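Long-range contacts in myosin-I heavy chain (Dictyostelium discoideum, PDB 5EJY), which is an actin-based class VII motor with ATPase activity that acts early in phagocytosis and adhesion, seen here as a MyTH4-FERM unit of its tail: residues Ser46-His50 with Asp103-Gln108; Gln55-Ala59 with Ile98-Glu104; Leu109-Ser113 with Val125-Ile129. All blocks are in the same frame, centred on the assembly; numbering follows the deposited sequence.

Contact 1 of 3, residues Ser46-His50 with Asp103-Gln108; sequences SLLVH and DEIYCQ
A single buried carboxylate, that of Glu104, gathers three hydrogen bonds from a segment with no regular secondary structure. Residues 46-50 pass beside helical residues 103-108, Leu48 and Glu104 being closest with CA atoms 5.9 Å apart. The CA-to-CB bond of Glu104 points sideways, but chi1 t and chi2 p bring its carboxylate to the segment, so that OE2 accepts from Leu47 N at 2.7 Å, while OE1 takes Leu48 N at 2.9 Å and His50 NE2 at 2.8 Å, at the imidazole edge near its plane. Helical phi/psi at Leu47 (-69/-40) points the N-H groups of Leu47 and Leu48 to this carboxylate. Gln108 NE2, one turn on, also donates to Glu104 OE2 (3.0 Å), and Ser46 OG (chi1 p) closes the bend onto Leu48 O at 2.6 Å. Two mt leucines, well suited to a buried interface, flank this polar centre: Leu47 CD1 lies 3.9 Å from Cys107 CB and Leu48 CD1 4.1 Å from Cys107 SG. A buried glutamate thus pins the loop before helix 53-70 to a helix of the all-helical MyTH4 domain.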
ATOM      1  N   SER A  46      32.417   8.014  15.831  1.00 30.19           N
ATOM      2  CA  SER A  46      31.707   7.059  14.986  1.00 31.91           C
ATOM      3  C   SER A  46      32.556   5.794  14.843  1.00 34.14           C
ATOM      4  O   SER A  46      33.779   5.861  14.960  1.00 32.70           O
ATOM      5  CB  SER A  46      31.429   7.671  13.609  1.00 27.69           C
ATOM      6  OG  SER A  46      32.624   8.075  12.960  1.00 31.52           O
ATOM      7  N   LEU A  47      31.920   4.650  14.590  1.00 25.70           N
ATOM      8  CA  LEU A  47      32.664   3.418  14.299  1.00 28.17           C
ATOM      9  C   LEU A  47      33.389   3.465  12.966  1.00 28.73           C
ATOM     10  O   LEU A  47      34.513   2.976  12.849  1.00 31.02           O
ATOM     11  CB  LEU A  47      31.758   2.172  14.328  1.00 28.86           C
ATOM     12  CG  LEU A  47      31.165   1.692  15.652  1.00 29.76           C
ATOM     13  CD1 LEU A  47      30.495   0.311  15.474  1.00 22.80           C
ATOM     14  CD2 LEU A  47      32.221   1.623  16.770  1.00 33.23           C
ATOM     15  N   LEU A  48      32.740   4.030  11.948  1.00 23.66           N
ATOM     16  CA  LEU A  48      33.352   4.134  10.639  1.00 26.59           C
ATOM     17  C   LEU A  48      33.800   5.575  10.399  1.00 29.34           C
ATOM     18  O   LEU A  48      33.528   6.463  11.203  1.00 31.89           O
ATOM     19  CB  LEU A  48      32.386   3.664   9.546  1.00 26.35           C
ATOM     20  CG  LEU A  48      31.861   2.239   9.734  1.00 26.42           C
ATOM     21  CD1 LEU A  48      30.849   1.871   8.653  1.00 24.52           C
ATOM     22  CD2 LEU A  48      33.038   1.230   9.739  1.00 28.99           C
ATOM     23  N   VAL A  49      34.504   5.803   9.306  1.00 29.80           N
ATOM     24  CA  VAL A  49      35.028   7.137   9.042  1.00 30.24           C
ATOM     25  C   VAL A  49      34.066   7.917   8.158  1.00 28.70           C
ATOM     26  O   VAL A  49      33.765   7.501   7.042  1.00 32.93           O
ATOM     27  CB  VAL A  49      36.405   7.076   8.364  1.00 32.48           C
ATOM     28  CG1 VAL A  49      36.895   8.481   8.016  1.00 34.75           C
ATOM     29  CG2 VAL A  49      37.419   6.331   9.268  1.00 33.78           C
ATOM     30  N   HIS A  50      33.587   9.049   8.662  1.00 33.21           N
ATOM     31  CA  HIS A  50      32.740   9.931   7.868  1.00 32.24           C
ATOM     32  C   HIS A  50      33.452  11.273   7.646  1.00 34.36           C
ATOM     33  O   HIS A  50      33.891  11.912   8.594  1.00 31.81           O
ATOM     34  CB  HIS A  50      31.377  10.127   8.554  1.00 28.54           C
ATOM     35  CG  HIS A  50      30.702   8.838   8.932  1.00 32.74           C
ATOM     36  ND1 HIS A  50      29.915   8.121   8.054  1.00 29.22           N
ATOM     37  CD2 HIS A  50      30.715   8.130  10.087  1.00 30.42           C
ATOM     38  CE1 HIS A  50      29.471   7.028   8.651  1.00 31.83           C
ATOM     39  NE2 HIS A  50      29.935   7.012   9.889  1.00 27.44           N
ATOM     40  N   ASP A 103      25.908   1.619   6.896  1.00 19.15           N
ATOM     41  CA  ASP A 103      26.917   0.635   7.334  1.00 25.56           C
ATOM     42  C   ASP A 103      27.346   0.906   8.767  1.00 21.68           C
ATOM     43  O   ASP A 103      27.545  -0.022   9.555  1.00 22.45           O
ATOM     44  CB  ASP A 103      28.108   0.573   6.378  1.00 23.33           C
ATOM     45  CG  ASP A 103      27.744  -0.057   5.043  1.00 24.81           C
ATOM     46  OD1 ASP A 103      26.656  -0.680   4.935  1.00 22.61           O
ATOM     47  OD2 ASP A 103      28.543   0.061   4.098  1.00 26.28           O
ATOM     48  N   GLU A 104      27.454   2.186   9.113  1.00 20.15           N
ATOM     49  CA  GLU A 104      27.680   2.594  10.496  1.00 19.13           C
ATOM     50  C   GLU A 104      26.705   1.915  11.456  1.00 24.28           C
ATOM     51  O   GLU A 104      27.119   1.282  12.435  1.00 20.48           O
ATOM     52  CB  GLU A 104      27.561   4.116  10.630  1.00 23.84           C
ATOM     53  CG  GLU A 104      27.657   4.619  12.064  1.00 25.20           C
ATOM     54  CD  GLU A 104      29.088   4.694  12.567  1.00 28.92           C
ATOM     55  OE1 GLU A 104      29.996   4.954  11.748  1.00 24.32           O
ATOM     56  OE2 GLU A 104      29.298   4.485  13.784  1.00 30.85           O
ATOM     57  N   ILE A 105      25.409   2.060  11.177  1.00 20.70           N
ATOM     58  CA  ILE A 105      24.369   1.449  11.991  1.00 20.11           C
ATOM     59  C   ILE A 105      24.547  -0.060  12.094  1.00 22.68           C
ATOM     60  O   ILE A 105      24.505  -0.623  13.195  1.00 23.61           O
ATOM     61  CB  ILE A 105      22.948   1.790  11.458  1.00 24.57           C
ATOM     62  CG1 ILE A 105      22.688   3.300  11.566  1.00 22.04           C
ATOM     63  CG2 ILE A 105      21.871   0.985  12.201  1.00 20.73           C
ATOM     64  CD1 ILE A 105      21.643   3.815  10.562  1.00 23.97           C
ATOM     65  N   TYR A 106      24.757  -0.733  10.969  1.00 20.26           N
ATOM     66  CA  TYR A 106      24.893  -2.184  11.034  1.00 23.33           C
ATOM     67  C   TYR A 106      26.122  -2.607  11.848  1.00 23.75           C
ATOM     68  O   TYR A 106      26.068  -3.581  12.578  1.00 23.72           O
ATOM     69  CB  TYR A 106      24.959  -2.794   9.638  1.00 20.74           C
ATOM     70  CG  TYR A 106      23.605  -3.084   9.024  1.00 20.84           C
ATOM     71  CD1 TYR A 106      22.912  -4.241   9.346  1.00 23.49           C
ATOM     72  CD2 TYR A 106      23.015  -2.189   8.130  1.00 21.28           C
ATOM     73  CE1 TYR A 106      21.672  -4.520   8.784  1.00 23.13           C
ATOM     74  CE2 TYR A 106      21.770  -2.464   7.556  1.00 20.35           C
ATOM     75  CZ  TYR A 106      21.111  -3.631   7.887  1.00 22.11           C
ATOM     76  OH  TYR A 106      19.885  -3.923   7.329  1.00 20.71           O
ATOM     77  N   CYS A 107      27.219  -1.866  11.723  1.00 23.16           N
ATOM     78  CA  CYS A 107      28.441  -2.193  12.460  1.00 22.22           C
ATOM     79  C   CYS A 107      28.229  -2.034  13.950  1.00 24.83           C
ATOM     80  O   CYS A 107      28.767  -2.808  14.738  1.00 23.35           O
ATOM     81  CB  CYS A 107      29.620  -1.324  12.011  1.00 21.36           C
ATOM     82  SG  CYS A 107      30.299  -1.769  10.433  1.00 25.80           S
ATOM     83  N   GLN A 108      27.470  -1.014  14.345  1.00 23.51           N
ATOM     84  CA  GLN A 108      27.147  -0.833  15.758  1.00 20.91           C
ATOM     85  C   GLN A 108      26.336  -2.000  16.305  1.00 27.31           C
ATOM     86  O   GLN A 108      26.517  -2.399  17.459  1.00 23.72           O
ATOM     87  CB  GLN A 108      26.388   0.472  15.997  1.00 23.75           C
ATOM     88  CG  GLN A 108      27.206   1.725  15.720  1.00 23.68           C
ATOM     89  CD  GLN A 108      26.454   3.002  16.075  1.00 24.30           C
ATOM     90  OE1 GLN A 108      25.482   2.977  16.836  1.00 24.97           O
ATOM     91  NE2 GLN A 108      26.904   4.122  15.529  1.00 26.57           N
TER

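Contact 2 of 3, residues Gln55-Ala59 with Ile98-Glu104; sequences QTKVA and IESLRDE
This is a partly buried packing contact between helix 53-70, near its N-terminal end, and the turn that leads into helix 102-112. Residues 55-59 are helical throughout. Across from them, Ile98 has left helical phi/psi (-121/96) after helix 81-97, Leu101 N bonds to Ile98 O at 3.0 Å, and residues 102-104 are helical. The CA atoms of Gln55 and Leu101 stand 7.2 Å apart and those of Ala59 and Glu104 6.9 Å, so one helical turn on the first segment spans three residues on the second. Leu101 (mt) projects toward the helix as the main apolar knob: CD1 lies 3.9 Å from Val58 CG1, and CD2 lies 3.6 Å from Gln55 O and 4.3 Å from Ala59 CB. The contact joins helix 53-70 to the turn entering helix 102-112 within the helical MyTH4 domain. Ala59 suits its place because a lone methyl lets the carboxylate of Glu104 come close, with Ala59 CB 3.5 Å from Glu104 CD; that acid's oxygens accept from Leu47 N, Leu48 N, His50 NE2 and Gln108 NE2. At the more open end, Gln55 (chi1 m, chi2 t) is long and polar enough to bridge the gap. Its OE1 accepts a very short 2.5 Å hydrogen bond from Ser100 OG (chi1 p) and lies 3.7 Å from Ile98 CG2, while NE2 is held by Asp52.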
ATOM      1  N   GLN A  55      27.643  13.809  10.174  1.00 32.32           N
ATOM      2  CA  GLN A  55      27.329  12.384  10.192  1.00 33.15           C
ATOM      3  C   GLN A  55      28.121  11.668  11.272  1.00 32.52           C
ATOM      4  O   GLN A  55      27.659  10.675  11.836  1.00 28.49           O
ATOM      5  CB  GLN A  55      27.567  11.732   8.830  1.00 32.52           C
ATOM      6  CG  GLN A  55      26.438  11.992   7.836  1.00 36.62           C
ATOM      7  CD  GLN A  55      26.691  11.382   6.476  1.00 35.41           C
ATOM      8  OE1 GLN A  55      26.886  10.169   6.350  1.00 38.33           O
ATOM      9  NE2 GLN A  55      26.690  12.220   5.440  1.00 42.05           N
ATOM     10  N   THR A  56      29.316  12.172  11.559  1.00 31.22           N
ATOM     11  CA  THR A  56      30.102  11.630  12.658  1.00 31.98           C
ATOM     12  C   THR A  56      29.351  11.858  13.963  1.00 33.83           C
ATOM     13  O   THR A  56      29.228  10.953  14.787  1.00 29.88           O
ATOM     14  CB  THR A  56      31.488  12.297  12.741  1.00 32.66           C
ATOM     15  OG1 THR A  56      32.216  12.035  11.536  1.00 30.40           O
ATOM     16  CG2 THR A  56      32.270  11.765  13.929  1.00 34.43           C
ATOM     17  N   LYS A  57      28.834  13.071  14.143  1.00 30.63           N
ATOM     18  CA  LYS A  57      28.092  13.415  15.350  1.00 31.82           C
ATOM     19  C   LYS A  57      26.824  12.577  15.491  1.00 33.31           C
ATOM     20  O   LYS A  57      26.494  12.102  16.577  1.00 34.25           O
ATOM     21  CB  LYS A  57      27.713  14.902  15.347  1.00 35.94           C
ATOM     22  CG  LYS A  57      26.881  15.310  16.562  1.00 43.78           C
ATOM     23  CD  LYS A  57      26.394  16.762  16.479  1.00 52.86           C
ATOM     24  CE  LYS A  57      25.278  16.935  15.447  1.00 52.01           C
ATOM     25  NZ  LYS A  57      23.962  16.381  15.896  1.00 50.94           N
ATOM     26  N   VAL A  58      26.106  12.409  14.388  1.00 30.59           N
ATOM     27  CA  VAL A  58      24.889  11.606  14.402  1.00 31.37           C
ATOM     28  C   VAL A  58      25.179  10.121  14.698  1.00 27.06           C
ATOM     29  O   VAL A  58      24.407   9.452  15.384  1.00 29.14           O
ATOM     30  CB  VAL A  58      24.128  11.747  13.072  1.00 27.75           C
ATOM     31  CG1 VAL A  58      22.981  10.726  12.997  1.00 23.63           C
ATOM     32  CG2 VAL A  58      23.596  13.179  12.914  1.00 28.89           C
ATOM     33  N   ALA A  59      26.281   9.605  14.172  1.00 26.29           N
ATOM     34  CA  ALA A  59      26.647   8.208  14.434  1.00 27.92           C
ATOM     35  C   ALA A  59      26.810   7.971  15.929  1.00 28.15           C
ATOM     36  O   ALA A  59      26.372   6.948  16.468  1.00 25.62           O
ATOM     37  CB  ALA A  59      27.918   7.837  13.696  1.00 27.82           C
ATOM     38  N   ILE A  98      19.783   8.584   4.838  1.00 22.55           N
ATOM     39  CA  ILE A  98      21.200   8.899   4.640  1.00 23.76           C
ATOM     40  C   ILE A  98      21.977   7.607   4.389  1.00 24.14           C
ATOM     41  O   ILE A  98      22.361   6.904   5.326  1.00 23.92           O
ATOM     42  CB  ILE A  98      21.786   9.672   5.863  1.00 24.24           C
ATOM     43  CG1 ILE A  98      20.930  10.911   6.183  1.00 23.41           C
ATOM     44  CG2 ILE A  98      23.224  10.099   5.609  1.00 24.37           C
ATOM     45  CD1 ILE A  98      21.092  11.420   7.625  1.00 25.84           C
ATOM     46  N   GLU A  99      22.193   7.287   3.119  1.00 23.08           N
ATOM     47  CA  GLU A  99      22.737   5.979   2.767  1.00 29.24           C
ATOM     48  C   GLU A  99      24.111   5.780   3.381  1.00 27.70           C
ATOM     49  O   GLU A  99      24.527   4.651   3.665  1.00 26.07           O
ATOM     50  CB  GLU A  99      22.835   5.817   1.250  1.00 32.47           C
ATOM     51  CG  GLU A  99      23.035   4.374   0.833  1.00 43.10           C
ATOM     52  CD  GLU A  99      23.763   4.237  -0.485  1.00 48.66           C
ATOM     53  OE1 GLU A  99      23.171   4.592  -1.527  1.00 60.24           O
ATOM     54  OE2 GLU A  99      24.931   3.780  -0.470  1.00 54.98           O
ATOM     55  N   SER A 100      24.819   6.879   3.590  1.00 25.15           N
ATOM     56  CA  SER A 100      26.188   6.790   4.075  1.00 27.90           C
ATOM     57  C   SER A 100      26.275   6.554   5.584  1.00 26.79           C
ATOM     58  O   SER A 100      27.372   6.498   6.133  1.00 26.41           O
ATOM     59  CB  SER A 100      26.985   8.037   3.663  1.00 29.56           C
ATOM     60  OG  SER A 100      26.362   9.215   4.136  1.00 29.57           O
ATOM     61  N   LEU A 101      25.127   6.425   6.252  1.00 20.50           N
ATOM     62  CA  LEU A 101      25.110   6.055   7.659  1.00 24.53           C
ATOM     63  C   LEU A 101      24.660   4.600   7.862  1.00 20.12           C
ATOM     64  O   LEU A 101      24.640   4.107   8.971  1.00 21.93           O
ATOM     65  CB  LEU A 101      24.202   6.987   8.465  1.00 25.86           C
ATOM     66  CG  LEU A 101      24.785   8.338   8.901  1.00 29.83           C
ATOM     67  CD1 LEU A 101      23.704   9.213   9.467  1.00 25.18           C
ATOM     68  CD2 LEU A 101      25.900   8.136   9.937  1.00 25.67           C
ATOM     69  N   ARG A 102      24.276   3.927   6.789  1.00 19.69           N
ATOM     70  CA  ARG A 102      23.691   2.596   6.932  1.00 19.93           C
ATOM     71  C   ARG A 102      24.707   1.601   7.464  1.00 21.27           C
ATOM     72  O   ARG A 102      24.402   0.817   8.389  1.00 20.35           O
ATOM     73  CB  ARG A 102      23.114   2.114   5.595  1.00 19.64           C
ATOM     74  CG  ARG A 102      21.902   2.943   5.162  1.00 22.44           C
ATOM     75  CD  ARG A 102      21.370   2.513   3.826  1.00 21.01           C
ATOM     76  NE  ARG A 102      20.177   3.280   3.469  1.00 20.55           N
ATOM     77  CZ  ARG A 102      19.473   3.086   2.365  1.00 22.15           C
ATOM     78  NH1 ARG A 102      19.828   2.132   1.522  1.00 25.30           N
ATOM     79  NH2 ARG A 102      18.397   3.827   2.117  1.00 21.95           N
ATOM     80  N   ASP A 103      25.908   1.619   6.896  1.00 19.15           N
ATOM     81  CA  ASP A 103      26.917   0.635   7.334  1.00 25.56           C
ATOM     82  C   ASP A 103      27.346   0.906   8.767  1.00 21.68           C
ATOM     83  O   ASP A 103      27.545  -0.022   9.555  1.00 22.45           O
ATOM     84  CB  ASP A 103      28.108   0.573   6.378  1.00 23.33           C
ATOM     85  CG  ASP A 103      27.744  -0.057   5.043  1.00 24.81           C
ATOM     86  OD1 ASP A 103      26.656  -0.680   4.935  1.00 22.61           O
ATOM     87  OD2 ASP A 103      28.543   0.061   4.098  1.00 26.28           O
ATOM     88  N   GLU A 104      27.454   2.186   9.113  1.00 20.15           N
ATOM     89  CA  GLU A 104      27.680   2.594  10.496  1.00 19.13           C
ATOM     90  C   GLU A 104      26.705   1.915  11.456  1.00 24.28           C
ATOM     91  O   GLU A 104      27.119   1.282  12.435  1.00 20.48           O
ATOM     92  CB  GLU A 104      27.561   4.116  10.630  1.00 23.84           C
ATOM     93  CG  GLU A 104      27.657   4.619  12.064  1.00 25.20           C
ATOM     94  CD  GLU A 104      29.088   4.694  12.567  1.00 28.92           C
ATOM     95  OE1 GLU A 104      29.996   4.954  11.748  1.00 24.32           O
ATOM     96  OE2 GLU A 104      29.298   4.485  13.784  1.00 30.85           O
TER

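Contact 3 of 3, residues Leu109-Ser113 with Val125-Ile129; sequences LIKQS and VWELI
Val125 forms a blunt knob on helix 119-133 and fits a hollow in the last turn of helix 102-112, walled by Leu109, Gln112 and Ser113. Its beta branching keeps both methyls near the backbone: with chi1 t, CG1 sits 3.4 Å from Leu109 O and 3.8 Å from Ser113 CB, while CG2 approaches Gln112 CB at 3.9 Å. Ser113 has phi/psi of -102/8. Register is set by CA pairs Ser113-Val125 at 6.1 Å and Leu109-Ile129 at 6.3 Å, so higher residue numbers on one segment meet lower ones on the other.

Leu109 (mt) supplies the reciprocal bump. Its CB packs on Ile129 CG1 at 3.6 Å, while the rest of the side chain carries CD2 to 3.8 Å from Leu128 CB. Ser113, being small, admits larger neighbours: its CB lies 3.7 Å from Trp126 NE1, and its OG 4.0 Å from Ile129 CD1. The Trp126 CA-CB bond points away, but its large ring reaches back and spans to Val163 and Ala167 of helix 161-180. No direct hydrogen bond crosses between the segments; a water instead donates to Ser113 O and accepts from Trp126 NE1, both at 2.9 Å. Ser113 OG is hydrogen-bonded to Tyr149 OH, and Gln112 NE2 turns away to Gln39 O. Close antiparallel packing of successive helices joined by a short connection is a helical hairpin, here in the core of the MyTH4 domain.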
ATOM      1  N   LEU A 109      25.436  -2.542  15.488  1.00 21.19           N
ATOM      2  CA  LEU A 109      24.601  -3.665  15.938  1.00 24.46           C
ATOM      3  C   LEU A 109      25.381  -4.985  15.974  1.00 25.70           C
ATOM      4  O   LEU A 109      25.183  -5.818  16.866  1.00 23.34           O
ATOM      5  CB  LEU A 109      23.350  -3.804  15.060  1.00 21.81           C
ATOM      6  CG  LEU A 109      22.506  -2.528  15.003  1.00 24.61           C
ATOM      7  CD1 LEU A 109      21.328  -2.666  14.032  1.00 23.96           C
ATOM      8  CD2 LEU A 109      22.023  -2.131  16.402  1.00 24.35           C
ATOM      9  N   ILE A 110      26.250  -5.183  14.989  1.00 25.76           N
ATOM     10  CA  ILE A 110      27.148  -6.339  15.013  1.00 24.31           C
ATOM     11  C   ILE A 110      27.991  -6.278  16.278  1.00 27.89           C
ATOM     12  O   ILE A 110      28.067  -7.248  17.040  1.00 25.11           O
ATOM     13  CB  ILE A 110      28.065  -6.356  13.787  1.00 23.33           C
ATOM     14  CG1 ILE A 110      27.232  -6.558  12.520  1.00 23.95           C
ATOM     15  CG2 ILE A 110      29.137  -7.462  13.920  1.00 28.37           C
ATOM     16  CD1 ILE A 110      27.954  -6.203  11.242  1.00 23.34           C
ATOM     17  N   LYS A 111      28.600  -5.118  16.503  1.00 24.26           N
ATOM     18  CA  LYS A 111      29.427  -4.871  17.686  1.00 29.23           C
ATOM     19  C   LYS A 111      28.698  -5.186  18.995  1.00 30.74           C
ATOM     20  O   LYS A 111      29.210  -5.931  19.839  1.00 27.95           O
ATOM     21  CB  LYS A 111      29.921  -3.412  17.682  1.00 27.84           C
ATOM     22  CG  LYS A 111      30.419  -2.892  19.024  1.00 29.47           C
ATOM     23  CD  LYS A 111      30.799  -1.401  18.940  1.00 26.07           C
ATOM     24  CE  LYS A 111      31.068  -0.828  20.327  1.00 32.10           C
ATOM     25  NZ  LYS A 111      32.288  -1.463  20.933  1.00 34.18           N
ATOM     26  N   GLN A 112      27.508  -4.620  19.169  1.00 26.15           N
ATOM     27  CA  GLN A 112      26.799  -4.766  20.436  1.00 27.63           C
ATOM     28  C   GLN A 112      26.240  -6.168  20.652  1.00 28.77           C
ATOM     29  O   GLN A 112      25.815  -6.502  21.760  1.00 27.77           O
ATOM     30  CB  GLN A 112      25.673  -3.736  20.569  1.00 28.05           C
ATOM     31  CG  GLN A 112      26.162  -2.303  20.788  1.00 30.34           C
ATOM     32  CD  GLN A 112      26.983  -2.151  22.067  1.00 28.95           C
ATOM     33  OE1 GLN A 112      28.194  -2.362  22.070  1.00 27.29           O
ATOM     34  NE2 GLN A 112      26.322  -1.777  23.152  1.00 28.18           N
ATOM     35  N   SER A 113      26.214  -6.974  19.596  1.00 25.22           N
ATOM     36  CA  SER A 113      25.763  -8.354  19.734  1.00 29.04           C
ATOM     37  C   SER A 113      26.956  -9.321  19.778  1.00 27.25           C
ATOM     38  O   SER A 113      26.777 -10.536  19.728  1.00 32.69           O
ATOM     39  CB  SER A 113      24.800  -8.739  18.603  1.00 24.59           C
ATOM     40  OG  SER A 113      25.454  -8.709  17.343  1.00 26.15           O
ATOM     41  N   VAL A 125      19.398  -6.292  21.089  1.00 26.92           N
ATOM     42  CA  VAL A 125      20.215  -5.928  19.936  1.00 27.85           C
ATOM     43  C   VAL A 125      19.709  -6.661  18.700  1.00 29.35           C
ATOM     44  O   VAL A 125      19.663  -6.089  17.622  1.00 23.90           O
ATOM     45  CB  VAL A 125      21.721  -6.242  20.109  1.00 34.43           C
ATOM     46  CG1 VAL A 125      22.491  -5.779  18.864  1.00 30.27           C
ATOM     47  CG2 VAL A 125      22.275  -5.564  21.342  1.00 31.60           C
ATOM     48  N   TRP A 126      19.316  -7.923  18.858  1.00 25.92           N
ATOM     49  CA  TRP A 126      18.834  -8.688  17.707  1.00 26.53           C
ATOM     50  C   TRP A 126      17.461  -8.203  17.200  1.00 27.09           C
ATOM     51  O   TRP A 126      17.173  -8.283  16.001  1.00 23.23           O
ATOM     52  CB  TRP A 126      18.876 -10.200  17.977  1.00 24.91           C
ATOM     53  CG  TRP A 126      20.248 -10.754  17.712  1.00 25.77           C
ATOM     54  CD1 TRP A 126      21.239 -11.004  18.632  1.00 25.97           C
ATOM     55  CD2 TRP A 126      20.801 -11.071  16.432  1.00 24.41           C
ATOM     56  NE1 TRP A 126      22.362 -11.474  17.997  1.00 22.32           N
ATOM     57  CE2 TRP A 126      22.122 -11.526  16.647  1.00 24.90           C
ATOM     58  CE3 TRP A 126      20.306 -11.022  15.124  1.00 24.27           C
ATOM     59  CZ2 TRP A 126      22.948 -11.934  15.601  1.00 28.84           C
ATOM     60  CZ3 TRP A 126      21.124 -11.419  14.088  1.00 22.26           C
ATOM     61  CH2 TRP A 126      22.434 -11.877  14.329  1.00 25.32           C
ATOM     62  N   GLU A 127      16.642  -7.674  18.103  1.00 25.84           N
ATOM     63  CA  GLU A 127      15.431  -6.955  17.702  1.00 24.55           C
ATOM     64  C   GLU A 127      15.771  -5.727  16.846  1.00 25.10           C
ATOM     65  O   GLU A 127      15.113  -5.476  15.836  1.00 23.00           O
ATOM     66  CB  GLU A 127      14.621  -6.526  18.920  1.00 27.07           C
ATOM     67  CG  GLU A 127      13.932  -7.696  19.654  1.00 29.02           C
ATOM     68  CD  GLU A 127      13.353  -7.294  21.000  1.00 30.95           C
ATOM     69  OE1 GLU A 127      13.535  -6.126  21.400  1.00 30.81           O
ATOM     70  OE2 GLU A 127      12.728  -8.150  21.668  1.00 33.74           O
ATOM     71  N   LEU A 128      16.777  -4.960  17.273  1.00 22.65           N
ATOM     72  CA  LEU A 128      17.280  -3.827  16.497  1.00 26.33           C
ATOM     73  C   LEU A 128      17.795  -4.249  15.137  1.00 23.90           C
ATOM     74  O   LEU A 128      17.544  -3.580  14.137  1.00 23.73           O
ATOM     75  CB  LEU A 128      18.402  -3.109  17.243  1.00 23.34           C
ATOM     76  CG  LEU A 128      17.992  -2.350  18.504  1.00 27.24           C
ATOM     77  CD1 LEU A 128      19.220  -1.757  19.208  1.00 27.64           C
ATOM     78  CD2 LEU A 128      16.984  -1.249  18.148  1.00 28.77           C
ATOM     79  N   ILE A 129      18.548  -5.345  15.102  1.00 20.66           N
ATOM     80  CA  ILE A 129      19.043  -5.876  13.842  1.00 22.79           C
ATOM     81  C   ILE A 129      17.866  -6.165  12.907  1.00 22.82           C
ATOM     82  O   ILE A 129      17.888  -5.824  11.721  1.00 21.17           O
ATOM     83  CB  ILE A 129      19.911  -7.148  14.090  1.00 23.59           C
ATOM     84  CG1 ILE A 129      21.322  -6.740  14.533  1.00 22.55           C
ATOM     85  CG2 ILE A 129      20.019  -7.993  12.844  1.00 21.24           C
ATOM     86  CD1 ILE A 129      22.157  -7.928  15.151  1.00 22.37           C
TER
HETATM   87  O   HOH W   1      24.640 -12.417  19.429  1.00 29.47           O

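In the fold
From the N terminus, the irregular residues 46-50 come first and helix 53-70 follows. Contact 2 closes a loop of 38 intervening residues, mostly helical, and is nested within contact 1, sharing Asp103 and Glu104 at its closing end. These two have centres about 6 Å apart and are stitched together by a probable hydrogen bond from Gln108 NE2 to Ala59 O (3.0 Å). Contact 3 follows in series, closing a loop of 11 residues between its segments, six of them the start of helix 119-133; it meets contact 1 where Leu47 CD1 packs on Lys111 CD (3.9 Å). Helix 102-112 therefore links segment 46-50, helix 53-70 and helix 119-133 within one MyTH4 domain.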